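Local coordinates for uncharacterized protein (Aeromonas hydrophila J-1, PDB 6R1J) that serves as the AhlC component of the tripartite alpha-pore-forming toxin AHL, which probably perforates target membranes, and is seen here in its soluble form, at residues A[11-16]-A[38-43]; A[59-64]-A[85-90]; A[218-223]-A[258-263]. The protein carries 3 engineered substitutions. All coordinates share one frame; numbering follows the deposited sequence.

Contact 1. Residues A[11-16]-A[38-43]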
ATOM      1  N   ALA A  11      21.282 -10.028  -6.679  1.00 38.27           N
ATOM      2  CA  ALA A  11      21.714  -9.136  -5.590  1.00 38.92           C
ATOM      3  C   ALA A  11      20.499  -8.700  -4.764  1.00 38.47           C
ATOM      4  O   ALA A  11      20.569  -8.740  -3.515  1.00 36.60           O
ATOM      5  CB  ALA A  11      22.466  -7.958  -6.160  1.00 39.16           C
ATOM      6  N   ASN A  12      19.421  -8.321  -5.437  1.00 35.02           N
ATOM      7  CA  ASN A  12      18.172  -7.843  -4.803  1.00 33.93           C
ATOM      8  C   ASN A  12      17.545  -8.986  -3.994  1.00 35.12           C
ATOM      9  O   ASN A  12      17.077  -8.720  -2.885  1.00 37.49           O
ATOM     10  CB  ASN A  12      17.218  -7.261  -5.842  1.00 32.53           C
ATOM     11  CG  ASN A  12      17.767  -5.993  -6.468  1.00 37.17           C
ATOM     12  OD1 ASN A  12      18.535  -5.300  -5.821  1.00 36.48           O
ATOM     13  ND2 ASN A  12      17.398  -5.708  -7.706  1.00 31.60           N
ATOM     14  N   MET A  13      17.509 -10.182  -4.552  1.00 35.06           N
ATOM     15  CA  MET A  13      16.988 -11.386  -3.858  1.00 36.78           C
ATOM     16  C   MET A  13      17.827 -11.662  -2.605  1.00 39.25           C
ATOM     17  O   MET A  13      17.219 -11.930  -1.573  1.00 36.34           O
ATOM     18  CB  MET A  13      16.994 -12.590  -4.779  1.00 37.00           C
ATOM     19  CG  MET A  13      15.879 -12.533  -5.796  1.00 38.54           C
ATOM     20  SD  MET A  13      16.019 -13.808  -7.067  1.00 39.17           S
ATOM     21  CE  MET A  13      15.364 -15.221  -6.196  1.00 40.56           C
ATOM     22  N   GLN A  14      19.151 -11.504  -2.662  1.00 38.79           N
ATOM     23  CA  GLN A  14      20.047 -11.709  -1.482  1.00 38.13           C
ATOM     24  C   GLN A  14      19.701 -10.706  -0.371  1.00 38.33           C
ATOM     25  O   GLN A  14      19.591 -11.109   0.816  1.00 35.57           O
ATOM     26  CB  GLN A  14      21.525 -11.693  -1.908  1.00 39.16           C
ATOM     27  CG  GLN A  14      21.923 -12.926  -2.714  1.00 40.80           C
ATOM     28  CD  GLN A  14      23.188 -12.743  -3.524  1.00 46.34           C
ATOM     29  OE1 GLN A  14      23.567 -11.628  -3.823  1.00 39.27           O
ATOM     30  NE2 GLN A  14      23.797 -13.840  -3.953  1.00 43.63           N
ATOM     31  N   GLN A  15      19.462  -9.448  -0.714  1.00 38.29           N
ATOM     32  CA  GLN A  15      19.045  -8.436   0.280  1.00 41.44           C
ATOM     33  C   GLN A  15      17.663  -8.790   0.833  1.00 38.98           C
ATOM     34  O   GLN A  15      17.476  -8.703   2.050  1.00 43.57           O
ATOM     35  CB  GLN A  15      18.947  -7.055  -0.351  1.00 44.83           C
ATOM     36  CG  GLN A  15      18.236  -6.028   0.523  1.00 53.06           C
ATOM     37  CD  GLN A  15      18.990  -5.670   1.790  1.00 59.98           C
ATOM     38  OE1 GLN A  15      19.604  -4.595   1.859  1.00 51.53           O
ATOM     39  NE2 GLN A  15      18.960  -6.552   2.796  1.00 49.78           N
ATOM     40  N   ALA A  16      16.697  -9.126  -0.013  1.00 37.24           N
ATOM     41  CA  ALA A  16      15.328  -9.370   0.494  1.00 39.92           C
ATOM     42  C   ALA A  16      15.392 -10.546   1.487  1.00 39.57           C
ATOM     43  O   ALA A  16      14.739 -10.462   2.550  1.00 38.79           O
ATOM     44  CB  ALA A  16      14.355  -9.631  -0.619  1.00 32.82           C
ATOM     45  N   GLY A  38      15.891 -19.089   2.007  1.00 34.54           N
ATOM     46  CA  GLY A  38      17.223 -19.509   2.464  1.00 33.72           C
ATOM     47  C   GLY A  38      17.852 -20.493   1.494  1.00 36.59           C
ATOM     48  O   GLY A  38      19.048 -20.308   1.166  1.00 39.97           O
ATOM     49  N   GLU A  39      17.087 -21.501   1.066  1.00 37.11           N
ATOM     50  CA  GLU A  39      17.535 -22.553   0.115  1.00 40.35           C
ATOM     51  C   GLU A  39      17.770 -21.932  -1.270  1.00 39.28           C
ATOM     52  O   GLU A  39      18.639 -22.406  -1.983  1.00 39.10           O
ATOM     53  CB  GLU A  39      16.495 -23.663  -0.035  1.00 45.75           C
ATOM     54  CG  GLU A  39      16.280 -24.512   1.207  1.00 48.64           C
ATOM     55  CD  GLU A  39      14.962 -25.287   1.210  1.00 53.25           C
ATOM     56  OE1 GLU A  39      14.128 -25.109   0.269  1.00 49.95           O
ATOM     57  OE2 GLU A  39      14.744 -26.075   2.162  1.00 64.09           O
ATOM     58  N   VAL A  40      16.961 -20.960  -1.682  1.00 37.71           N
ATOM     59  CA  VAL A  40      17.142 -20.293  -3.007  1.00 37.23           C
ATOM     60  C   VAL A  40      18.487 -19.571  -3.002  1.00 33.93           C
ATOM     61  O   VAL A  40      19.219 -19.719  -3.969  1.00 36.75           O
ATOM     62  CB  VAL A  40      15.985 -19.332  -3.330  1.00 32.99           C
ATOM     63  CG1 VAL A  40      16.283 -18.456  -4.520  1.00 36.84           C
ATOM     64  CG2 VAL A  40      14.731 -20.115  -3.612  1.00 37.14           C
ATOM     65  N   VAL A  41      18.785 -18.830  -1.947  1.00 34.50           N
ATOM     66  CA  VAL A  41      20.027 -18.019  -1.847  1.00 39.15           C
ATOM     67  C   VAL A  41      21.237 -18.955  -1.721  1.00 42.03           C
ATOM     68  O   VAL A  41      22.240 -18.698  -2.429  1.00 40.94           O
ATOM     69  CB  VAL A  41      19.930 -16.997  -0.708  1.00 43.15           C
ATOM     70  CG1 VAL A  41      21.285 -16.400  -0.370  1.00 44.12           C
ATOM     71  CG2 VAL A  41      18.906 -15.926  -1.065  1.00 43.18           C
ATOM     72  N   ALA A  42      21.124 -20.027  -0.927  1.00 44.35           N
ATOM     73  CA  ALA A  42      22.224 -20.992  -0.671  1.00 44.57           C
ATOM     74  C   ALA A  42      22.514 -21.872  -1.895  1.00 44.14           C
ATOM     75  O   ALA A  42      23.668 -22.005  -2.243  1.00 43.84           O
ATOM     76  CB  ALA A  42      21.893 -21.881   0.506  1.00 44.63           C
ATOM     77  N   ALA A  43      21.502 -22.496  -2.489  1.00 39.14           N
ATOM     78  CA  ALA A  43      21.670 -23.558  -3.500  1.00 41.31           C
ATOM     79  C   ALA A  43      21.307 -23.090  -4.925  1.00 43.98           C
ATOM     80  O   ALA A  43      22.115 -23.321  -5.825  1.00 40.04           O
ATOM     81  CB  ALA A  43      20.845 -24.746  -3.069  1.00 41.13           C
TER
HETATM   82  O   HOH W   1      23.393 -16.721  -3.230  1.00 42.32           O
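Met13 and Gln14, next to each other on helix 5-21, bring their side chains up against Val40 and Val41 of helix 28-70. The two helices are consecutive members of an all-helical bundle. Their segments run in roughly opposed directions, 135° between N-to-C directions, and their axes come no nearer than 10.1 Å. The CA atoms are closest at Gln14 and Val41, 6.3 Å apart.

Met13 comes first along the segment. With CG beside the backbone N (chi1 -75°) and the chain bent at its last torsion (chi3 80°), the thioether ends in a methyl group directed at the second helix. Met13 CE lies 3.8 Å from Val40 CG1, the branch of that valine placed anti to its own backbone N, and the two side chains meet at about a right angle. Phe207, Gln210 and Phe211 of helix 163-236 also lie against Met13, which therefore sits where three helices converge.

Gln14 takes the more open flank. Its aliphatic stem passes Val41, with Gln14 CG 4.2 Å from Val41 CG1, while its amide turns off to the valine's flank, toward a bound water. One residue on, Gln15 turns to another part of the assembly: its OE1 accepts from Ser24 N and its NE2 donates to Ser22 O, both of the second subunit. No direct hydrogen bond joins the two segments, whose helix 28-70 side includes a wider pi-type turn at residues 40-43. At the polar edge of the interface, Gln14 NE2 donates a hydrogen bond to that water, 3.0 Å away.

Contact 2. Residues A[59-64]-A[85-90]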
ATOM      1  N   ALA A  59      28.270 -19.523 -25.897  1.00 33.71           N
ATOM      2  CA  ALA A  59      27.948 -18.533 -26.944  1.00 33.63           C
ATOM      3  C   ALA A  59      29.258 -18.003 -27.559  1.00 32.98           C
ATOM      4  O   ALA A  59      29.290 -17.889 -28.766  1.00 37.39           O
ATOM      5  CB  ALA A  59      27.079 -17.444 -26.427  1.00 32.67           C
ATOM      6  N   ALA A  60      30.279 -17.738 -26.756  1.00 34.58           N
ATOM      7  CA  ALA A  60      31.572 -17.190 -27.246  1.00 36.16           C
ATOM      8  C   ALA A  60      32.177 -18.205 -28.222  1.00 38.06           C
ATOM      9  O   ALA A  60      32.536 -17.820 -29.333  1.00 35.71           O
ATOM     10  CB  ALA A  60      32.499 -16.898 -26.107  1.00 36.28           C
ATOM     11  N   ARG A  61      32.194 -19.479 -27.854  1.00 37.14           N
ATOM     12  CA  ARG A  61      32.747 -20.530 -28.741  1.00 40.50           C
ATOM     13  C   ARG A  61      31.914 -20.615 -30.028  1.00 47.07           C
ATOM     14  O   ARG A  61      32.520 -20.636 -31.144  1.00 42.79           O
ATOM     15  CB  ARG A  61      32.856 -21.829 -27.957  1.00 41.27           C
ATOM     16  CG  ARG A  61      32.965 -23.080 -28.815  1.00 45.14           C
ATOM     17  CD  ARG A  61      33.104 -24.324 -27.959  1.00 47.07           C
ATOM     18  NE  ARG A  61      32.990 -25.498 -28.809  1.00 49.84           N
ATOM     19  CZ  ARG A  61      34.005 -26.138 -29.373  1.00 58.95           C
ATOM     20  NH1 ARG A  61      33.774 -27.176 -30.162  1.00 63.48           N
ATOM     21  NH2 ARG A  61      35.246 -25.760 -29.133  1.00 55.96           N
ATOM     22  N   LEU A  62      30.581 -20.635 -29.940  1.00 35.34           N
ATOM     23  CA  LEU A  62      29.748 -20.787 -31.151  1.00 33.64           C
ATOM     24  C   LEU A  62      29.817 -19.520 -32.023  1.00 32.09           C
ATOM     25  O   LEU A  62      29.750 -19.661 -33.246  1.00 29.79           O
ATOM     26  CB  LEU A  62      28.306 -21.150 -30.780  1.00 35.05           C
ATOM     27  CG  LEU A  62      27.382 -21.381 -31.972  1.00 34.95           C
ATOM     28  CD1 LEU A  62      27.909 -22.455 -32.901  1.00 37.29           C
ATOM     29  CD2 LEU A  62      25.986 -21.733 -31.499  1.00 37.21           C
ATOM     30  N   GLU A  63      29.898 -18.325 -31.430  1.00 33.97           N
ATOM     31  CA  GLU A  63      30.026 -17.066 -32.209  1.00 33.24           C
ATOM     32  C   GLU A  63      31.232 -17.168 -33.166  1.00 35.32           C
ATOM     33  O   GLU A  63      31.052 -16.888 -34.389  1.00 37.24           O
ATOM     34  CB  GLU A  63      30.208 -15.856 -31.302  1.00 35.37           C
ATOM     35  CG  GLU A  63      30.402 -14.576 -32.085  1.00 38.40           C
ATOM     36  CD  GLU A  63      30.664 -13.328 -31.243  1.00 37.72           C
ATOM     37  OE1 GLU A  63      30.304 -12.265 -31.701  1.00 41.86           O
ATOM     38  OE2 GLU A  63      31.134 -13.461 -30.113  1.00 46.45           O
ATOM     39  N   LEU A  64      32.379 -17.613 -32.668  1.00 37.97           N
ATOM     40  CA  LEU A  64      33.605 -17.731 -33.522  1.00 43.50           C
ATOM     41  C   LEU A  64      33.430 -18.869 -34.558  1.00 43.06           C
ATOM     42  O   LEU A  64      33.735 -18.688 -35.745  1.00 37.75           O
ATOM     43  CB  LEU A  64      34.792 -17.932 -32.581  1.00 44.34           C
ATOM     44  CG  LEU A  64      36.170 -18.046 -33.233  1.00 45.63           C
ATOM     45  CD1 LEU A  64      36.428 -16.878 -34.173  1.00 55.43           C
ATOM     46  CD2 LEU A  64      37.240 -18.122 -32.152  1.00 52.14           C
ATOM     47  N   VAL A  85      27.005 -29.125 -38.070  1.00 42.18           N
ATOM     48  CA  VAL A  85      25.611 -29.113 -37.551  1.00 56.38           C
ATOM     49  C   VAL A  85      25.533 -30.141 -36.422  1.00 56.19           C
ATOM     50  O   VAL A  85      25.043 -29.767 -35.316  1.00 50.93           O
ATOM     51  CB  VAL A  85      24.575 -29.354 -38.661  1.00 57.55           C
ATOM     52  CG1 VAL A  85      23.191 -29.592 -38.096  1.00 59.73           C
ATOM     53  CG2 VAL A  85      24.549 -28.201 -39.661  1.00 62.46           C
ATOM     54  N   ASP A  86      26.075 -31.344 -36.646  1.00 52.80           N
ATOM     55  CA  ASP A  86      26.077 -32.422 -35.625  1.00 52.87           C
ATOM     56  C   ASP A  86      26.839 -31.938 -34.401  1.00 52.58           C
ATOM     57  O   ASP A  86      26.343 -32.142 -33.291  1.00 53.16           O
ATOM     58  CB  ASP A  86      26.755 -33.719 -36.080  1.00 59.28           C
ATOM     59  CG  ASP A  86      25.956 -34.587 -37.037  1.00 62.12           C
ATOM     60  OD1 ASP A  86      24.779 -34.258 -37.281  1.00 58.85           O
ATOM     61  OD2 ASP A  86      26.535 -35.607 -37.524  1.00 69.67           O
ATOM     62  N   LEU A  87      28.042 -31.402 -34.581  1.00 46.15           N
ATOM     63  CA  LEU A  87      28.865 -30.943 -33.439  1.00 48.33           C
ATOM     64  C   LEU A  87      28.112 -29.843 -32.636  1.00 46.48           C
ATOM     65  O   LEU A  87      28.110 -29.893 -31.379  1.00 44.08           O
ATOM     66  CB  LEU A  87      30.188 -30.424 -33.989  1.00 51.86           C
ATOM     67  CG  LEU A  87      31.103 -29.809 -32.939  1.00 51.90           C
ATOM     68  CD1 LEU A  87      31.656 -30.896 -32.028  1.00 58.59           C
ATOM     69  CD2 LEU A  87      32.210 -28.995 -33.593  1.00 61.54           C
ATOM     70  N   VAL A  88      27.503 -28.878 -33.323  1.00 42.27           N
ATOM     71  CA  VAL A  88      26.783 -27.737 -32.666  1.00 45.60           C
ATOM     72  C   VAL A  88      25.547 -28.309 -31.938  1.00 44.45           C
ATOM     73  O   VAL A  88      25.375 -27.971 -30.758  1.00 45.34           O
ATOM     74  CB  VAL A  88      26.398 -26.631 -33.670  1.00 41.65           C
ATOM     75  CG1 VAL A  88      25.494 -25.575 -33.037  1.00 43.18           C
ATOM     76  CG2 VAL A  88      27.624 -25.960 -34.289  1.00 46.88           C
ATOM     77  N   GLN A  89      24.757 -29.180 -32.592  1.00 43.66           N
ATOM     78  CA  GLN A  89      23.551 -29.818 -31.961  1.00 46.40           C
ATOM     79  C   GLN A  89      23.967 -30.532 -30.664  1.00 47.40           C
ATOM     80  O   GLN A  89      23.235 -30.406 -29.657  1.00 42.65           O
ATOM     81  CB  GLN A  89      22.823 -30.739 -32.936  1.00 46.95           C
ATOM     82  CG  GLN A  89      21.959 -29.976 -33.931  1.00 49.76           C
ATOM     83  CD  GLN A  89      21.259 -30.865 -34.936  1.00 56.27           C
ATOM     84  OE1 GLN A  89      21.547 -32.060 -35.058  1.00 69.25           O
ATOM     85  NE2 GLN A  89      20.353 -30.274 -35.704  1.00 50.51           N
ATOM     86  N   GLN A  90      25.139 -31.180 -30.649  1.00 49.96           N
ATOM     87  CA  GLN A  90      25.685 -31.920 -29.477  1.00 50.78           C
ATOM     88  C   GLN A  90      26.109 -30.950 -28.383  1.00 50.31           C
ATOM     89  O   GLN A  90      26.085 -31.317 -27.180  1.00 44.12           O
ATOM     90  CB  GLN A  90      26.893 -32.755 -29.897  1.00 54.77           C
ATOM     91  CG  GLN A  90      26.524 -33.908 -30.820  1.00 65.85           C
ATOM     92  CD  GLN A  90      27.742 -34.614 -31.374  1.00 72.69           C
ATOM     93  OE1 GLN A  90      28.870 -34.390 -30.929  1.00 73.30           O
ATOM     94  NE2 GLN A  90      27.512 -35.469 -32.361  1.00 72.93           N
TER
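Leu62 of helix 28-70 meets Val88 on helix 78-157 chiefly through one methyl, which touches both valine branches. These helices are successive in the chain and run in opposed directions here, forming an antiparallel helical hairpin within the bundle. The segments stand fairly well apart, with the nearest CA atoms, those of Leu62 and Val88, separated by 7.7 Å, so the side chains must bridge the interval.

Leu62 does so with CG anti to its backbone N (chi1 -178°), which carries the fork outward. Leu62 CD1 takes the main role, placed 3.8 Å from Val88 CG2 and 3.9 Å from Val88 CG1, so that it bears on both valine methyls. The other leucine branch is more distant, Leu62 CD2 lying 4.2 Å from Val88 CG1. The side chains cross at about a right angle, and both residues are buried. Leu228 of helix 163-236 packs on Leu62 as well, tying this hairpin to a further helix.

Beside the apolar pair, on the exposed flank, Arg61 reaches over with a chain extended from CG to NE. The turn at chi4 (93°) swings CZ out of the plane of the extended chain and carries NH1 toward the second helix. Its charge is met by Glu91, one residue beyond the second segment, in a salt bridge from NH1 to OE2, consistent with the outstretched chain. Leu87 sends its side chain toward the same group at about a right angle. There the touch is light and oblique to the guanidinium plane, Leu87 CD2 standing 4.2 Å from Arg61 NH1.

Contact 3. Residues A[218-223]-A[258-263]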
ATOM      1  N   VAL A 218      15.748 -16.136 -17.443  1.00 32.69           N
ATOM      2  CA  VAL A 218      16.151 -17.539 -17.695  1.00 30.28           C
ATOM      3  C   VAL A 218      15.281 -18.083 -18.812  1.00 32.23           C
ATOM      4  O   VAL A 218      15.780 -18.782 -19.729  1.00 32.34           O
ATOM      5  CB  VAL A 218      16.074 -18.409 -16.437  1.00 30.01           C
ATOM      6  CG1 VAL A 218      16.314 -19.853 -16.792  1.00 38.23           C
ATOM      7  CG2 VAL A 218      17.076 -17.949 -15.399  1.00 31.86           C
ATOM      8  N   SER A 219      13.988 -17.776 -18.771  1.00 31.68           N
ATOM      9  CA  SER A 219      13.059 -18.282 -19.788  1.00 30.95           C
ATOM     10  C   SER A 219      13.436 -17.657 -21.152  1.00 37.05           C
ATOM     11  O   SER A 219      13.427 -18.380 -22.172  1.00 33.16           O
ATOM     12  CB  SER A 219      11.618 -18.014 -19.399  1.00 33.78           C
ATOM     13  OG  SER A 219      10.775 -18.301 -20.478  1.00 36.53           O
ATOM     14  N   LYS A 220      13.802 -16.377 -21.173  1.00 32.55           N
ATOM     15  CA  LYS A 220      14.179 -15.686 -22.451  1.00 32.05           C
ATOM     16  C   LYS A 220      15.423 -16.382 -23.004  1.00 30.54           C
ATOM     17  O   LYS A 220      15.425 -16.742 -24.165  1.00 34.23           O
ATOM     18  CB  LYS A 220      14.355 -14.182 -22.200  1.00 36.15           C
ATOM     19  CG  LYS A 220      14.566 -13.378 -23.478  1.00 40.86           C
ATOM     20  CD  LYS A 220      14.626 -11.876 -23.301  1.00 46.68           C
ATOM     21  CE  LYS A 220      14.541 -11.164 -24.653  1.00 53.61           C
ATOM     22  NZ  LYS A 220      15.521 -11.703 -25.644  1.00 49.60           N
ATOM     23  N   VAL A 221      16.377 -16.728 -22.143  1.00 33.76           N
ATOM     24  CA  VAL A 221      17.625 -17.423 -22.558  1.00 31.93           C
ATOM     25  C   VAL A 221      17.270 -18.772 -23.201  1.00 36.66           C
ATOM     26  O   VAL A 221      17.816 -19.091 -24.275  1.00 31.99           O
ATOM     27  CB  VAL A 221      18.609 -17.512 -21.384  1.00 33.54           C
ATOM     28  CG1 VAL A 221      19.639 -18.592 -21.582  1.00 37.99           C
ATOM     29  CG2 VAL A 221      19.261 -16.156 -21.112  1.00 34.67           C
ATOM     30  N   GLY A 222      16.433 -19.582 -22.552  1.00 36.74           N
ATOM     31  CA  GLY A 222      15.913 -20.833 -23.131  1.00 34.63           C
ATOM     32  C   GLY A 222      15.224 -20.621 -24.470  1.00 35.18           C
ATOM     33  O   GLY A 222      15.490 -21.406 -25.392  1.00 37.93           O
ATOM     34  N   ASN A 223      14.398 -19.591 -24.617  1.00 35.06           N
ATOM     35  CA  ASN A 223      13.682 -19.317 -25.894  0.50 36.50           C
ATOM     36  C   ASN A 223      14.730 -19.037 -26.996  1.00 39.47           C
ATOM     37  O   ASN A 223      14.609 -19.580 -28.114  1.00 35.96           O
ATOM     38  CB  ASN A 223      12.670 -18.168 -25.769  0.50 36.55           C
ATOM     39  CG  ASN A 223      11.512 -18.445 -24.821  0.50 41.18           C
ATOM     40  OD1 ASN A 223      11.175 -19.599 -24.550  0.50 40.96           O
ATOM     41  ND2 ASN A 223      10.898 -17.393 -24.298  0.50 32.28           N
ATOM     42  N   VAL A 258      22.974 -16.252 -31.220  1.00 33.65           N
ATOM     43  CA  VAL A 258      24.169 -16.384 -30.345  1.00 34.07           C
ATOM     44  C   VAL A 258      24.461 -15.033 -29.705  1.00 35.36           C
ATOM     45  O   VAL A 258      24.733 -15.004 -28.517  1.00 34.12           O
ATOM     46  CB  VAL A 258      25.410 -16.893 -31.093  1.00 38.80           C
ATOM     47  CG1 VAL A 258      26.663 -16.763 -30.240  1.00 42.98           C
ATOM     48  CG2 VAL A 258      25.210 -18.322 -31.529  1.00 40.90           C
ATOM     49  N   ARG A 259      24.434 -13.954 -30.482  1.00 33.00           N
ATOM     50  CA  ARG A 259      24.725 -12.594 -29.943  1.00 32.97           C
ATOM     51  C   ARG A 259      23.596 -12.166 -28.999  1.00 33.14           C
ATOM     52  O   ARG A 259      23.859 -11.443 -28.036  1.00 33.37           O
ATOM     53  CB  ARG A 259      24.933 -11.625 -31.108  1.00 34.73           C
ATOM     54  CG  ARG A 259      26.260 -11.940 -31.780  1.00 36.54           C
ATOM     55  CD  ARG A 259      26.704 -11.002 -32.866  1.00 43.61           C
ATOM     56  NE  ARG A 259      28.082 -11.389 -33.183  1.00 42.78           N
ATOM     57  CZ  ARG A 259      28.622 -11.215 -34.364  1.00 43.16           C
ATOM     58  NH1 ARG A 259      27.874 -10.703 -35.311  1.00 42.55           N
ATOM     59  NH2 ARG A 259      29.866 -11.589 -34.609  1.00 43.00           N
ATOM     60  N   THR A 260      22.357 -12.546 -29.283  1.00 35.36           N
ATOM     61  CA  THR A 260      21.243 -12.295 -28.337  1.00 29.50           C
ATOM     62  C   THR A 260      21.587 -12.943 -26.999  1.00 27.81           C
ATOM     63  O   THR A 260      21.425 -12.298 -25.976  1.00 34.91           O
ATOM     64  CB  THR A 260      19.894 -12.679 -28.943  1.00 34.30           C
ATOM     65  OG1 THR A 260      19.791 -11.904 -30.136  1.00 36.93           O
ATOM     66  CG2 THR A 260      18.723 -12.358 -28.026  1.00 36.03           C
ATOM     67  N   LEU A 261      22.032 -14.192 -26.957  1.00 32.32           N
ATOM     68  CA  LEU A 261      22.356 -14.838 -25.656  1.00 33.45           C
ATOM     69  C   LEU A 261      23.384 -14.017 -24.877  1.00 39.12           C
ATOM     70  O   LEU A 261      23.299 -13.917 -23.621  1.00 34.56           O
ATOM     71  CB  LEU A 261      22.986 -16.198 -25.918  1.00 34.14           C
ATOM     72  CG  LEU A 261      22.078 -17.315 -26.353  1.00 35.90           C
ATOM     73  CD1 LEU A 261      22.923 -18.529 -26.694  1.00 34.56           C
ATOM     74  CD2 LEU A 261      21.047 -17.644 -25.274  1.00 38.31           C
ATOM     75  N   GLN A 262      24.406 -13.536 -25.585  1.00 33.46           N
ATOM     76  CA  GLN A 262      25.539 -12.817 -24.936  1.00 38.55           C
ATOM     77  C   GLN A 262      24.988 -11.552 -24.311  1.00 34.54           C
ATOM     78  O   GLN A 262      25.462 -11.176 -23.250  1.00 43.00           O
ATOM     79  CB  GLN A 262      26.665 -12.501 -25.924  1.00 35.94           C
ATOM     80  CG  GLN A 262      27.226 -13.758 -26.535  1.00 35.06           C
ATOM     81  CD  GLN A 262      28.225 -13.474 -27.638  1.00 43.46           C
ATOM     82  OE1 GLN A 262      27.958 -12.746 -28.598  1.00 40.47           O
ATOM     83  NE2 GLN A 262      29.393 -14.069 -27.491  1.00 36.80           N
ATOM     84  N   VAL A 263      24.013 -10.929 -24.952  1.00 36.51           N
ATOM     85  CA  VAL A 263      23.426  -9.697 -24.379  1.00 38.88           C
ATOM     86  C   VAL A 263      22.581 -10.102 -23.172  1.00 40.32           C
ATOM     87  O   VAL A 263      22.755  -9.518 -22.131  1.00 39.40           O
ATOM     88  CB  VAL A 263      22.600  -8.918 -25.417  1.00 39.85           C
ATOM     89  CG1 VAL A 263      21.810  -7.808 -24.760  1.00 44.55           C
ATOM     90  CG2 VAL A 263      23.468  -8.350 -26.526  1.00 42.24           C
TER
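The backbones of helices 163-236 and 244-264, running in broadly opposed senses, draw near at Val221 and Leu261, whose CA atoms are 6.2 Å apart. Leu261 reaches across here. Its CG lies beside its own backbone N (chi1 -75°), and the branch beyond it meets the opposite helix, where Leu261 CD2 is 3.7 Å from Val221 O and 4.1 Å from Val221 CG1. One methyl thus rests on both the carbonyl oxygen and the side chain of the same residue. Thr99 of helix 78-157 also touches Val221.

On the neighbouring flank Lys220 runs out and bends at its last torsion (chi4 -51°), crossing Thr260 at about a right angle with Lys220 NZ 4.0 Å from Thr260 CG2. The ammonium is hydrogen-bonded to Asp264 OD2. Thr260 OG1 is hydrogen-bonded to Thr256 O and to Gln177 NE2 of the second subunit.

Asp264 and Thr224 bind a sodium ion beside Thr260. Across the helix pair, then, no hydrogen bond or salt bridge forms and the contact is van der Waals, while its polar ends serve other partners: the Asp264 carboxylate faces two cations, sodium and the Lys220 ammonium, which would probably favour its ionised form.

In the fold
Along the chain the three contacts follow in series, each closing before the next opens, and all lie in one elongated helical bundle. Contacts 1 and 2 both use helix 28-70 but are separate, their centres 33 Å apart. Contact 3 lies with its centre 15 Å from that of contact 2 and 23 Å from that of contact 1. Contacts 2 and 3 touch directly: Glu63 OE1 forms a 2.8 Å salt bridge with Arg259 NE, and Leu62 packs on Val258, so helix 244-264 is pinned against helix 28-70. Contacts 1 and 3 both reach the second subunit, so these faces of the bundle also lie at the interface with another of the four copies in the assembly.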